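Local coordinates for probable 2-oxoacid ferredoxin oxidoreductase, alpha chain (PDB 3JU3), which probably forms part of an enzyme that oxidatively decarboxylates 2-oxoacids to acyl-CoA, passing the electrons to ferredoxin, at the interface of chains A and B. Sequence-based numbering; all coordinates share one arbitrary frame. Chains: chain A/B, Probable 2-oxoacid ferredoxin oxidoreductase, alpha chain.

Contact 1: the interface of chains A and B. Residues chain A 22-24, 75, 102; chain B 73-74.
Strand 73-77 of chain B runs with its first residues, B:Ser73 and B:Asn74, against the 3-10 helix 22-24 of chain A and against the loop that carries A:His102. Strand 73-77 of chain A comes up on the other side, where the carbonyl O of A:Tyr75 faces B:Asn74. The patch is small and mostly polar. It is one part of a two-fold interface between alpha chains, where it probably holds the strand end of one copy on the other; the pairing may not be biological.

B:Asn74 is the centre. Its amide oxygen OD1 accepts from two side chains of chain A. The ring nitrogen NE2 of A:His102 donates to OD1 at 2.7 Å. The acceptor lies close to the plane of the imidazole, at its edge, but the bond is bent, with 132° at the hydrogen. The hydroxyl OG of A:Ser23 donates to the same OD1 at 3.0 Å. The two donors reach OD1 from opposite faces of the amide plane, and neither sits on a lone pair. The imidazole and amide planes are 25° apart. With chi1 at 76°, CG of B:Asn74 lies between its own backbone N and carbonyl carbon, which brings OD1 to these donors. Replacing this side chain with an alanine is likely to leave A:His102 NE2 and A:Ser23 OG without their shared acceptor, and the imidazole freer to turn.

A:Gln24 may help to hold the imidazole in place: its OE1 sits over the ring centre, 3.1 Å above the plane, reached through a bend in the glutamine chain at chi2.

Main-chain N-H groups of A:Ser23 and A:Gln24 add further bonds. A:Ser23 N donates to the carbonyl O of B:Asn74 at 3.1 Å, so A:Ser23 binds this residue through both main chain and side chain. CB of B:Ser73 packs on CG of A:Gln24 at 3.7 Å. The hydroxyl OG of B:Ser73 accepts from the backbone N of A:Gln24 at 3.2 Å.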
loop_
_atom_site.group_PDB
_atom_site.type_symbol
_atom_site.label_atom_id
_atom_site.label_comp_id
_atom_site.label_asym_id
_atom_site.label_seq_id
_atom_site.Cartn_x
_atom_site.Cartn_y
_atom_site.Cartn_z
ATOM N N GLY A 22 12.152 -3.905 3.961
ATOM C CA GLY A 22 10.826 -3.581 4.460
ATOM C C GLY A 22 10.047 -4.759 4.972
ATOM O O GLY A 22 10.586 -5.615 5.662
ATOM N N SER A 23 8.763 -4.814 4.600
ATOM C CA SER A 23 7.816 -5.638 5.332
ATOM C C SER A 23 7.910 -7.162 5.062
ATOM O O SER A 23 7.437 -7.957 5.881
ATOM C CB SER A 23 6.391 -5.137 5.069
ATOM O OG SER A 23 6.016 -5.507 3.744
ATOM N N GLN A 24 8.523 -7.568 3.945
ATOM C CA GLN A 24 8.533 -8.999 3.569
ATOM C C GLN A 24 9.657 -9.771 4.267
ATOM O O GLN A 24 9.810 -11.005 4.087
ATOM C CB GLN A 24 8.626 -9.155 2.047
ATOM C CG GLN A 24 7.372 -8.693 1.329
ATOM C CD GLN A 24 6.112 -9.360 1.913
ATOM O OE1 GLN A 24 5.284 -8.694 2.509
ATOM N NE2 GLN A 24 6.005 -10.674 1.772
ATOM N N TYR A 75 6.136 3.284 0.526
ATOM C CA TYR A 75 6.977 3.008 -0.641
ATOM C C TYR A 75 6.731 1.571 -1.056
ATOM O O TYR A 75 6.522 0.712 -0.196
ATOM C CB TYR A 75 8.461 3.327 -0.338
ATOM C CG TYR A 75 9.375 3.345 -1.543
ATOM C CD1 TYR A 75 9.373 4.418 -2.459
ATOM C CD2 TYR A 75 10.245 2.285 -1.776
ATOM C CE1 TYR A 75 10.220 4.417 -3.583
ATOM C CE2 TYR A 75 11.078 2.272 -2.889
ATOM C CZ TYR A 75 11.059 3.334 -3.787
ATOM O OH TYR A 75 11.927 3.281 -4.858
ATOM N N HIS A 102 0.406 -9.513 -1.089
ATOM C CA HIS A 102 1.649 -10.285 -1.033
ATOM C C HIS A 102 1.274 -11.762 -1.092
ATOM O O HIS A 102 0.153 -12.132 -0.710
ATOM C CB HIS A 102 2.430 -9.995 0.253
ATOM C CG HIS A 102 2.876 -8.572 0.381
ATOM N ND1 HIS A 102 3.852 -8.024 -0.424
ATOM C CD2 HIS A 102 2.474 -7.583 1.214
ATOM C CE1 HIS A 102 4.035 -6.759 -0.089
ATOM N NE2 HIS A 102 3.213 -6.467 0.904
ATOM N N SER B 73 8.607 -5.704 -2.277
ATOM C CA SER B 73 8.159 -5.428 -0.922
ATOM C C SER B 73 7.574 -3.996 -0.773
ATOM O O SER B 73 7.367 -3.296 -1.773
ATOM C CB SER B 73 9.289 -5.738 0.077
ATOM O OG SER B 73 8.868 -5.619 1.439
ATOM N N ASN B 74 7.226 -3.600 0.457
ATOM C CA ASN B 74 6.647 -2.273 0.680
ATOM C C ASN B 74 6.853 -1.836 2.113
ATOM O O ASN B 74 7.317 -2.619 2.951
ATOM C CB ASN B 74 5.151 -2.242 0.350
ATOM C CG ASN B 74 4.331 -2.912 1.423
ATOM O OD1 ASN B 74 4.425 -4.113 1.617
ATOM N ND2 ASN B 74 3.560 -2.123 2.168
#

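Contact 2: the interface of chains A and B. Residues chain A 21, 47-49, 82; chain B 49-50, 53.
B:Phe50 fills the apolar centre, set among A:Trp21, A:Met49 and A:Met82. Both methionines are selenomethionine in the crystal. The methyl CE of A:Met82 sits over the middle of the phenyl ring, 3.6 Å from its centroid. The bend of the A:Met82 chain at chi3 (115°) lays CE on this face, while SE touches the ring carbon CD2 of B:Phe50 at 3.3 Å. The far end of the ring meets A:Trp21 edge to face. CZ of B:Phe50 points at the indole face, offset toward its rim, and lies 3.6 Å from CE3 of A:Trp21. The two ring planes are 89° apart. CG of A:Met49 packs at 3.7 Å from CE1 of B:Phe50, the two side chains running side by side. Thus one ring face, the outer edge and a flank of B:Phe50 all have apolar partners.

Farther out, B:Phe53 extends the patch along A:Met82, with its CE1 3.7 Å from CG of that residue. A:Leu47 makes a looser contact beside B:Phe50.

At the polar rim, the backbone O of A:Lys48 lies 3.6 Å from CD1 of B:Phe50. The carbonyl oxygens of A:Met49 and B:Met49 are modelled impossibly close, so their placement is doubtful. In the crystal, the site joins two alpha chains by inserting B:Phe50 of one chain among side chains of the other, with the twin contact doing the same in reverse.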
loop_
_atom_site.group_PDB
_atom_site.type_symbol
_atom_site.label_atom_id
_atom_site.label_comp_id
_atom_site.label_asym_id
_atom_site.label_seq_id
_atom_site.Cartn_x
_atom_site.Cartn_y
_atom_site.Cartn_z
ATOM N N TRP A 21 13.561 -5.981 1.465
ATOM C CA TRP A 21 13.681 -4.825 2.326
ATOM C C TRP A 21 12.280 -4.706 2.927
ATOM O O TRP A 21 11.322 -5.311 2.447
ATOM C CB TRP A 21 14.044 -3.564 1.512
ATOM C CG TRP A 21 12.965 -3.200 0.505
ATOM C CD1 TRP A 21 12.728 -3.791 -0.716
ATOM C CD2 TRP A 21 11.930 -2.239 0.683
ATOM N NE1 TRP A 21 11.633 -3.218 -1.312
ATOM C CE2 TRP A 21 11.131 -2.261 -0.471
ATOM C CE3 TRP A 21 11.620 -1.330 1.705
ATOM C CZ2 TRP A 21 10.042 -1.409 -0.642
ATOM C CZ3 TRP A 21 10.540 -0.486 1.536
ATOM C CH2 TRP A 21 9.743 -0.552 0.375
ATOM N N LEU A 47 18.133 -5.407 2.839
ATOM C CA LEU A 47 18.533 -4.012 2.719
ATOM C C LEU A 47 17.771 -3.191 3.756
ATOM O O LEU A 47 16.536 -3.222 3.813
ATOM C CB LEU A 47 18.265 -3.498 1.310
ATOM C CG LEU A 47 18.874 -4.419 0.234
ATOM C CD1 LEU A 47 18.555 -3.972 -1.207
ATOM C CD2 LEU A 47 20.411 -4.631 0.428
ATOM N N LYS A 48 18.521 -2.494 4.589
ATOM C CA LYS A 48 17.942 -1.679 5.640
ATOM C C LYS A 48 17.591 -0.279 5.092
ATOM O O LYS A 48 18.368 0.342 4.367
ATOM C CB LYS A 48 18.964 -1.541 6.770
ATOM C CG LYS A 48 19.315 -2.863 7.376
ATOM C CD LYS A 48 20.185 -2.620 8.571
ATOM C CE LYS A 48 20.555 -3.884 9.234
ATOM N NZ LYS A 48 21.539 -3.501 10.263
HETATM N N MSE A 49 16.438 0.222 5.481
HETATM C CA MSE A 49 15.946 1.498 4.965
HETATM C C MSE A 49 16.654 2.714 5.567
HETATM O O MSE A 49 17.279 3.486 4.844
HETATM C CB MSE A 49 14.446 1.610 5.174
HETATM C CG MSE A 49 13.643 0.848 4.134
HETATM SE SE MSE A 49 11.794 0.811 4.726
HETATM C CE MSE A 49 12.276 0.511 6.634
HETATM N N MSE A 82 17.127 -0.885 -7.964
HETATM C CA MSE A 82 18.199 -0.070 -7.399
HETATM C C MSE A 82 19.519 -0.849 -7.297
HETATM O O MSE A 82 20.576 -0.256 -7.387
HETATM C CB MSE A 82 17.758 0.578 -6.082
HETATM C CG MSE A 82 18.175 -0.140 -4.854
HETATM SE SE MSE A 82 17.393 0.669 -3.262
HETATM C CE MSE A 82 16.281 -0.840 -2.760
HETATM N N MSE B 49 15.865 6.683 1.989
HETATM C CA MSE B 49 15.741 5.275 2.363
HETATM C C MSE B 49 17.047 4.489 2.227
HETATM O O MSE B 49 17.555 3.960 3.212
HETATM C CB MSE B 49 14.643 4.607 1.553
HETATM C CG MSE B 49 13.250 4.901 2.085
HETATM SE SE MSE B 49 11.970 4.268 0.770
HETATM C CE MSE B 49 13.051 4.903 -0.777
ATOM N N PHE B 50 17.610 4.373 1.050
ATOM C CA PHE B 50 18.704 3.378 0.918
ATOM C C PHE B 50 20.047 4.050 0.656
ATOM O O PHE B 50 20.964 3.457 0.127
ATOM C CB PHE B 50 18.360 2.370 -0.179
ATOM C CG PHE B 50 17.068 1.633 0.079
ATOM C CD1 PHE B 50 17.031 0.610 1.036
ATOM C CD2 PHE B 50 15.905 1.986 -0.581
ATOM C CE1 PHE B 50 15.849 -0.067 1.310
ATOM C CE2 PHE B 50 14.703 1.319 -0.332
ATOM C CZ PHE B 50 14.675 0.283 0.611
ATOM N N PHE B 53 23.940 3.922 -0.852
ATOM C CA PHE B 53 23.718 2.497 -1.040
ATOM C C PHE B 53 24.962 1.678 -0.719
ATOM O O PHE B 53 26.060 2.141 -1.011
ATOM C CB PHE B 53 23.311 2.238 -2.489
ATOM C CG PHE B 53 22.784 0.884 -2.710
ATOM C CD1 PHE B 53 21.479 0.565 -2.336
ATOM C CD2 PHE B 53 23.606 -0.104 -3.253
ATOM C CE1 PHE B 53 20.993 -0.745 -2.494
ATOM C CE2 PHE B 53 23.133 -1.383 -3.443
ATOM C CZ PHE B 53 21.807 -1.701 -3.093
#

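Contact 1 and contact 2 are neighbours, the centres of their C-alpha atoms about 12 Å apart. They share no residue, but the chain joins them: strand 16-21 ends at A:Trp21 in contact 2 and runs straight into the 3-10 helix 22-24 of contact 1. Contact 1 supplies directed hydrogen bonds and contact 2 apolar packing, which together probably fix how the chains are turned against each other. The interface is two-fold symmetric, and each contact has a twin with the chains exchanged. The deposited assembly holds four alpha chains, whereas the enzyme itself combines alpha with other subunits, so this pairing may not occur in it.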